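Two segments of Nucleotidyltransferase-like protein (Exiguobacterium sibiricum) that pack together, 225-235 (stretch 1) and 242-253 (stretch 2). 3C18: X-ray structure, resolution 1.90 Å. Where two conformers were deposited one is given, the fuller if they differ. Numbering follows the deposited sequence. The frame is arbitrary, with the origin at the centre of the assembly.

Stretch 1, residues 225-235: KYLFEVMRERD
Stretch 2, residues 242-253: ELMEESRLTELK

Stretch 1 continues a helix that begins earlier in the chain and runs through Met 231, with a kink within it, at the beginning of this stretch, where the N atoms of Tyr 226 and Leu 227 lack a bond to the turn before. From Glu 229 N to Lys 225 O (3.0 Å) through Arg 232 N to Phe 228 O (2.9 Å), four i+4 to i bonds pair the N atoms of Glu 229 to Arg 232 with the O atoms of Lys 225 to Phe 228. A type I turn from Met 231 to Arg 234 then closes with Arg 234 N to Met 231 O (3.3 Å), and Arg 234 leaves it extended (phi/psi -136/152). Stretch 2 enters as the end of another helix, passes through Glu 246 at -72/125 and winds into a 3-10 segment, 247-252, in which Leu 249 N bonds Glu 246 O (3.0 Å) and Leu 252 N bonds Leu 249 O (2.8 Å). Ser 247 O accepts from both Thr 250 N (3.0 Å) and Thr 250 OG1 (2.7 Å).

The register is antiparallel: the CA of Leu 227 lies 7.5 Å from that of Leu 249, Val 230 CA 7.3 Å from Arg 248 CA, and Met 231 CA 8.2 Å from Leu 243 CA. Together the stretches bury 594 Å².

The one direct hydrogen bond across the contact that joins side chain to backbone is Tyr 226 OH to Arg 248 O, 2.7 Å. Tyr 226 (chi1 t, chi2 90°) is buried, and its hydroxyl donates to a carbonyl lying at the ring edge, near the ring plane. Its carbons meet leucines, with CE2 4.0 Å from Leu 249 CD2 and CD2 4.0 Å from Leu 252 CD1. Leu 227 (t, p) brings CD1 to 3.8 Å from Leu 249 CD2, Val 230 CG1 lies 4.1 Å from Leu 249 CG, and selenomethionine Met 231 (m, t, p) sets CG 3.9 Å from Leu 243 CD2. Leu 243, Leu 249 and Leu 252 all adopt m, t, and these apolar side chains pack carbon against carbon.

Val 230 (t) points toward stretch 2 and places CG2 over one face of the Arg 248 guanidinium, 3.6 Å from CZ. Arg 248 (m, t, p, chi4 -165°) thus covers the valine while its edge remains free for charge pairing: NH1 forms a salt bridge with Glu 233 OE2 at 2.9 Å, near the guanidinium plane.

Farther along, Arg 234 (p, t, p, chi4 172°) makes a longer salt bridge, NH1 to Glu 242 OE1, 3.5 Å. Water 1 reinforces it, accepting from Arg 234 NH1 (2.6 Å) and donating to Glu 242 OE1 (2.8 Å).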

# COMPACT_ATOMS: atom_id res chain seq x y z
N LYS A 225 -9.01 -17.15 -10.38
CA LYS A 225 -8.37 -18.47 -10.52
C LYS A 225 -7.60 -18.95 -9.26
O LYS A 225 -7.74 -20.09 -8.81
CB LYS A 225 -7.48 -18.47 -11.76
CG LYS A 225 -6.56 -19.63 -11.94
CD LYS A 225 -5.79 -19.49 -13.27
CE LYS A 225 -4.52 -20.33 -13.29
NZ LYS A 225 -4.73 -21.78 -13.49
N TYR A 226 -6.80 -18.08 -8.68
CA TYR A 226 -6.03 -18.46 -7.48
C TYR A 226 -6.96 -18.80 -6.33
O TYR A 226 -6.79 -19.78 -5.64
CB TYR A 226 -5.08 -17.34 -7.08
CG TYR A 226 -4.22 -17.65 -5.88
CD1 TYR A 226 -2.99 -18.27 -6.02
CD2 TYR A 226 -4.62 -17.31 -4.63
CE1 TYR A 226 -2.20 -18.53 -4.94
CE2 TYR A 226 -3.84 -17.59 -3.52
CZ TYR A 226 -2.63 -18.19 -3.70
OH TYR A 226 -1.86 -18.45 -2.60
N LEU A 227 -7.98 -17.98 -6.15
CA LEU A 227 -8.96 -18.19 -5.07
C LEU A 227 -9.70 -19.49 -5.31
O LEU A 227 -9.70 -20.39 -4.47
CB LEU A 227 -9.94 -16.99 -5.01
CG LEU A 227 -11.07 -17.05 -3.97
CD1 LEU A 227 -10.45 -17.13 -2.53
CD2 LEU A 227 -12.00 -15.81 -4.08
N PHE A 228 -10.19 -19.69 -6.52
CA PHE A 228 -11.01 -20.89 -6.82
C PHE A 228 -10.22 -22.18 -6.62
O PHE A 228 -10.72 -23.15 -6.08
CB PHE A 228 -11.55 -20.86 -8.24
CG PHE A 228 -12.37 -19.65 -8.54
CD1 PHE A 228 -13.07 -19.03 -7.53
CD2 PHE A 228 -12.48 -19.18 -9.83
CE1 PHE A 228 -13.86 -17.93 -7.79
CE2 PHE A 228 -13.24 -18.05 -10.11
CZ PHE A 228 -13.93 -17.44 -9.07
N GLU A 229 -8.96 -22.14 -6.98
CA GLU A 229 -8.10 -23.31 -6.88
C GLU A 229 -7.89 -23.65 -5.42
O GLU A 229 -7.92 -24.82 -5.04
CB GLU A 229 -6.75 -23.08 -7.54
CG GLU A 229 -5.80 -24.29 -7.47
N VAL A 230 -7.68 -22.63 -4.59
CA VAL A 230 -7.49 -22.88 -3.14
C VAL A 230 -8.80 -23.45 -2.58
O VAL A 230 -8.81 -24.38 -1.78
CB VAL A 230 -7.08 -21.61 -2.37
CG1 VAL A 230 -7.29 -21.79 -0.84
CG2 VAL A 230 -5.65 -21.27 -2.67
N MSE A 231 -9.92 -22.90 -3.04
CA MSE A 231 -11.23 -23.31 -2.51
C MSE A 231 -11.57 -24.75 -2.86
O MSE A 231 -12.15 -25.49 -2.06
CB MSE A 231 -12.33 -22.37 -2.96
CG MSE A 231 -12.30 -21.08 -2.24
SE MSE A 231 -13.62 -19.79 -2.84
CE MSE A 231 -15.17 -20.47 -1.89
N ARG A 232 -11.13 -25.17 -4.03
CA ARG A 232 -11.48 -26.50 -4.51
C ARG A 232 -10.62 -27.56 -3.87
O ARG A 232 -10.79 -28.72 -4.16
CB ARG A 232 -11.33 -26.61 -6.02
CG ARG A 232 -12.44 -25.95 -6.74
CD ARG A 232 -12.12 -25.85 -8.22
NE ARG A 232 -13.23 -25.19 -8.90
CZ ARG A 232 -13.07 -24.24 -9.81
NH1 ARG A 232 -11.85 -23.86 -10.14
NH2 ARG A 232 -14.13 -23.68 -10.38
N GLU A 233 -9.70 -27.14 -3.01
CA GLU A 233 -8.88 -28.09 -2.26
C GLU A 233 -9.70 -28.82 -1.22
O GLU A 233 -9.23 -29.74 -0.56
CB GLU A 233 -7.66 -27.45 -1.62
CG GLU A 233 -6.62 -27.16 -2.66
CD GLU A 233 -5.31 -26.66 -2.10
OE1 GLU A 233 -5.30 -26.01 -1.02
OE2 GLU A 233 -4.29 -26.91 -2.79
N ARG A 234 -10.95 -28.39 -1.09
CA ARG A 234 -11.89 -29.11 -0.22
C ARG A 234 -13.19 -29.22 -0.94
O ARG A 234 -13.53 -28.41 -1.78
CB ARG A 234 -12.02 -28.50 1.18
CG ARG A 234 -12.84 -27.26 1.31
CD ARG A 234 -12.95 -26.81 2.76
NE ARG A 234 -11.65 -26.56 3.36
CZ ARG A 234 -11.47 -26.02 4.57
NH1 ARG A 234 -12.52 -25.66 5.30
NH2 ARG A 234 -10.25 -25.82 5.03
N ASP A 235 -13.92 -30.28 -0.61
CA ASP A 235 -15.08 -30.67 -1.37
C ASP A 235 -16.39 -30.17 -0.81
O ASP A 235 -17.45 -30.64 -1.17
CB ASP A 235 -15.11 -32.19 -1.52
CG ASP A 235 -15.67 -32.61 -2.87
OD1 ASP A 235 -15.71 -31.75 -3.79
OD2 ASP A 235 -16.06 -33.80 -3.00
N GLU A 242 -13.21 -19.25 7.77
CA GLU A 242 -12.31 -20.31 7.30
C GLU A 242 -11.42 -19.81 6.15
O GLU A 242 -10.25 -20.13 6.03
CB GLU A 242 -13.10 -21.52 6.87
CG GLU A 242 -13.63 -22.33 8.05
CD GLU A 242 -14.55 -23.49 7.64
OE1 GLU A 242 -15.05 -23.51 6.50
OE2 GLU A 242 -14.81 -24.38 8.49
N LEU A 243 -12.03 -19.05 5.28
CA LEU A 243 -11.32 -18.45 4.14
C LEU A 243 -10.29 -17.45 4.64
O LEU A 243 -9.13 -17.42 4.21
CB LEU A 243 -12.30 -17.75 3.18
CG LEU A 243 -13.19 -18.56 2.22
CD1 LEU A 243 -14.17 -17.65 1.49
CD2 LEU A 243 -12.37 -19.33 1.19
N MSE A 244 -10.71 -16.64 5.60
CA MSE A 244 -9.84 -15.62 6.18
C MSE A 244 -8.66 -16.18 6.91
O MSE A 244 -7.65 -15.50 7.05
CB MSE A 244 -10.59 -14.69 7.12
CG MSE A 244 -11.62 -13.85 6.46
SE MSE A 244 -10.95 -12.35 5.43
CE MSE A 244 -10.24 -11.39 6.90
N GLU A 245 -8.80 -17.42 7.37
CA GLU A 245 -7.80 -18.06 8.20
C GLU A 245 -6.88 -18.96 7.41
O GLU A 245 -5.89 -19.43 7.90
CB GLU A 245 -8.44 -18.89 9.32
CG GLU A 245 -9.13 -18.08 10.42
CD GLU A 245 -8.21 -17.03 11.06
OE1 GLU A 245 -7.28 -17.50 11.74
OE2 GLU A 245 -8.45 -15.78 10.92
N GLU A 246 -7.23 -19.19 6.17
CA GLU A 246 -6.47 -20.09 5.28
C GLU A 246 -5.17 -19.41 4.90
O GLU A 246 -5.16 -18.31 4.40
CB GLU A 246 -7.30 -20.39 4.05
CG GLU A 246 -6.68 -21.33 3.07
CD GLU A 246 -6.45 -22.70 3.65
OE1 GLU A 246 -7.16 -23.09 4.61
OE2 GLU A 246 -5.53 -23.35 3.15
N SER A 247 -4.06 -20.07 5.15
CA SER A 247 -2.76 -19.41 4.97
C SER A 247 -2.49 -18.97 3.54
O SER A 247 -1.97 -17.86 3.31
CB SER A 247 -1.63 -20.29 5.51
OG SER A 247 -1.48 -21.42 4.71
N ARG A 248 -2.94 -19.76 2.59
CA ARG A 248 -2.67 -19.45 1.18
C ARG A 248 -3.38 -18.19 0.70
O ARG A 248 -3.09 -17.65 -0.39
CB ARG A 248 -3.00 -20.61 0.26
CG ARG A 248 -2.10 -21.82 0.47
CD ARG A 248 -2.46 -22.93 -0.50
NE ARG A 248 -2.17 -22.51 -1.87
CZ ARG A 248 -2.63 -23.13 -2.96
NH1 ARG A 248 -3.42 -24.19 -2.83
NH2 ARG A 248 -2.31 -22.68 -4.18
N LEU A 249 -4.29 -17.71 1.54
CA LEU A 249 -5.11 -16.52 1.17
C LEU A 249 -4.73 -15.29 1.98
O LEU A 249 -5.38 -14.27 1.96
CB LEU A 249 -6.59 -16.82 1.38
CG LEU A 249 -7.16 -17.93 0.48
CD1 LEU A 249 -8.62 -18.23 0.84
CD2 LEU A 249 -6.96 -17.54 -1.02
N THR A 250 -3.64 -15.41 2.70
CA THR A 250 -3.15 -14.35 3.60
C THR A 250 -3.10 -13.00 2.94
O THR A 250 -3.54 -12.00 3.46
CB THR A 250 -1.71 -14.63 4.09
OG1 THR A 250 -1.73 -15.74 5.00
CG2 THR A 250 -1.10 -13.39 4.77
N GLU A 251 -2.51 -12.98 1.77
CA GLU A 251 -2.30 -11.71 1.04
C GLU A 251 -3.59 -11.15 0.49
O GLU A 251 -3.66 -9.99 0.11
CB GLU A 251 -1.32 -11.90 -0.11
CG GLU A 251 0.07 -12.38 0.32
CD GLU A 251 0.80 -11.35 1.21
OE1 GLU A 251 0.57 -10.13 1.06
OE2 GLU A 251 1.62 -11.79 2.03
N LEU A 252 -4.64 -11.97 0.50
CA LEU A 252 -5.91 -11.55 -0.07
C LEU A 252 -6.91 -11.19 1.00
O LEU A 252 -8.01 -10.77 0.69
CB LEU A 252 -6.49 -12.65 -0.95
CG LEU A 252 -5.87 -12.87 -2.32
CD1 LEU A 252 -6.41 -14.18 -2.95
CD2 LEU A 252 -6.17 -11.65 -3.20
N LYS A 253 -6.52 -11.30 2.27
CA LYS A 253 -7.48 -11.05 3.37
C LYS A 253 -8.22 -9.73 3.19
O LYS A 253 -9.43 -9.63 3.37
CB LYS A 253 -6.83 -11.07 4.76
CG LYS A 253 -6.47 -12.43 5.24
CD LYS A 253 -5.83 -12.42 6.62
CE LYS A 253 -6.72 -11.91 7.74
NZ LYS A 253 -6.13 -12.25 9.10
O HOH W 1 -15.13 -25.83 4.99